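Motility-associated killing factor MakB (Vibrio cholerae serotype O1, PDB 6W1W) is one component of a three-part cytotoxin that resembles the alpha-pore-forming toxins and probably acts together with its partner proteins to damage membranes of target cells. Local coordinates at residues A42-N46 with W47-V51. Sequence-based numbering, arbitrary orientation.
Sequences AKDPN and WLVEV
Residues 42-46 and 47-51 form one continuous run from loop into helix 46-66, with Pro45 at the N-cap position and Asn46 as the first helical residue. Pro45 O accepts weak hydrogen bonds from Leu48 N and Val49 N; the one from Val49 N is nearly straight, with Val49 N 3.4 Å from Pro45 O. The first firm helical bond follows, Glu50 N to Asn46 O at 2.9 Å. Beside this turn the Pro45 ring lies alongside the indole of Trp47, pointing the same way, with Pro45 CG 3.7 Å from Trp47 CD1 in an oblique approach. Trp47 CG sits between its own N and carbonyl carbon (chi1 65°), which turns the ring back toward the proline; Leu48 CB lies above one indole face, displaced toward its rim. The junction links helix 9-35 to helix 46-66 at one end of the long helical bundle, an architecture consistent with alpha-pore-forming toxins; Pro45 and Trp47 both touch Glu252 of helix 251-270. Asp44 meets the side chains of Leu48 and Val49 at about right angles, its OD1 lying 3.7 Å from Val49 CG2; the same oxygen forms a salt bridge with Arg52, about one turn beyond Leu48. The extended Glu50 side chain crosses Asn46 at a slant, its carboxylate plane 86° from the Asn46 amide; Glu50 OE2 forms a salt bridge with Arg54 and a hydrogen bond with Ser145 OG.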
# COMPACT_ATOMS: atom_id res chain seq x y z
N ALA A 42 17.63 -22.48 -20.45
CA ALA A 42 18.17 -23.60 -21.22
C ALA A 42 18.37 -24.83 -20.34
O ALA A 42 17.53 -25.73 -20.32
CB ALA A 42 19.49 -23.21 -21.88
N LYS A 43 19.51 -24.89 -19.63
CA LYS A 43 19.80 -26.06 -18.82
C LYS A 43 18.81 -26.22 -17.68
O LYS A 43 18.54 -27.34 -17.24
CB LYS A 43 21.24 -25.98 -18.30
CG LYS A 43 21.62 -27.07 -17.30
CD LYS A 43 21.49 -28.47 -17.91
CE LYS A 43 21.79 -29.55 -16.88
NZ LYS A 43 21.63 -30.92 -17.45
N ASP A 44 18.22 -25.11 -17.22
CA ASP A 44 17.33 -25.06 -16.07
C ASP A 44 18.06 -25.60 -14.85
O ASP A 44 17.77 -26.71 -14.39
CB ASP A 44 16.04 -25.84 -16.35
CG ASP A 44 14.89 -25.39 -15.49
OD1 ASP A 44 15.09 -24.50 -14.64
OD2 ASP A 44 13.77 -25.93 -15.67
N PRO A 45 19.00 -24.83 -14.29
CA PRO A 45 19.83 -25.36 -13.19
C PRO A 45 19.07 -25.46 -11.88
O PRO A 45 17.86 -25.18 -11.83
CB PRO A 45 20.97 -24.34 -13.10
CG PRO A 45 20.34 -23.06 -13.52
CD PRO A 45 19.33 -23.43 -14.59
N ASN A 46 19.76 -25.85 -10.82
CA ASN A 46 19.08 -26.14 -9.56
C ASN A 46 18.50 -24.87 -8.93
O ASN A 46 17.33 -24.85 -8.54
CB ASN A 46 20.03 -26.84 -8.58
CG ASN A 46 19.36 -27.14 -7.24
OD1 ASN A 46 19.63 -26.48 -6.24
ND2 ASN A 46 18.49 -28.15 -7.23
N TRP A 47 19.32 -23.81 -8.82
CA TRP A 47 18.86 -22.61 -8.12
C TRP A 47 17.57 -22.08 -8.70
O TRP A 47 16.75 -21.50 -7.97
CB TRP A 47 19.95 -21.53 -8.14
CG TRP A 47 20.27 -20.99 -9.52
CD1 TRP A 47 21.28 -21.40 -10.35
CD2 TRP A 47 19.59 -19.93 -10.21
NE1 TRP A 47 21.26 -20.66 -11.51
CE2 TRP A 47 20.23 -19.76 -11.45
CE3 TRP A 47 18.49 -19.12 -9.90
CZ2 TRP A 47 19.81 -18.81 -12.38
CZ3 TRP A 47 18.08 -18.18 -10.83
CH2 TRP A 47 18.74 -18.03 -12.05
N LEU A 48 17.34 -22.28 -10.00
CA LEU A 48 16.16 -21.75 -10.67
C LEU A 48 14.91 -22.56 -10.34
O LEU A 48 13.85 -22.00 -10.07
CB LEU A 48 16.38 -21.70 -12.18
CG LEU A 48 15.28 -21.02 -12.99
CD1 LEU A 48 15.22 -19.55 -12.62
CD2 LEU A 48 15.51 -21.19 -14.48
N VAL A 49 15.03 -23.90 -10.38
CA VAL A 49 13.93 -24.75 -9.91
C VAL A 49 13.64 -24.45 -8.45
O VAL A 49 12.48 -24.43 -8.02
CB VAL A 49 14.27 -26.23 -10.13
CG1 VAL A 49 13.07 -27.11 -9.79
CG2 VAL A 49 14.72 -26.47 -11.56
N GLU A 50 14.69 -24.17 -7.67
CA GLU A 50 14.51 -23.76 -6.29
C GLU A 50 13.80 -22.41 -6.20
O GLU A 50 12.93 -22.22 -5.34
CB GLU A 50 15.88 -23.70 -5.59
CG GLU A 50 15.82 -23.60 -4.08
CD GLU A 50 17.19 -23.73 -3.45
OE1 GLU A 50 17.78 -24.83 -3.53
OE2 GLU A 50 17.69 -22.74 -2.88
N VAL A 51 14.14 -21.48 -7.09
CA VAL A 51 13.54 -20.14 -7.03
C VAL A 51 12.06 -20.20 -7.40
O VAL A 51 11.22 -19.52 -6.79
CB VAL A 51 14.32 -19.16 -7.92
CG1 VAL A 51 13.45 -18.01 -8.36
CG2 VAL A 51 15.53 -18.63 -7.18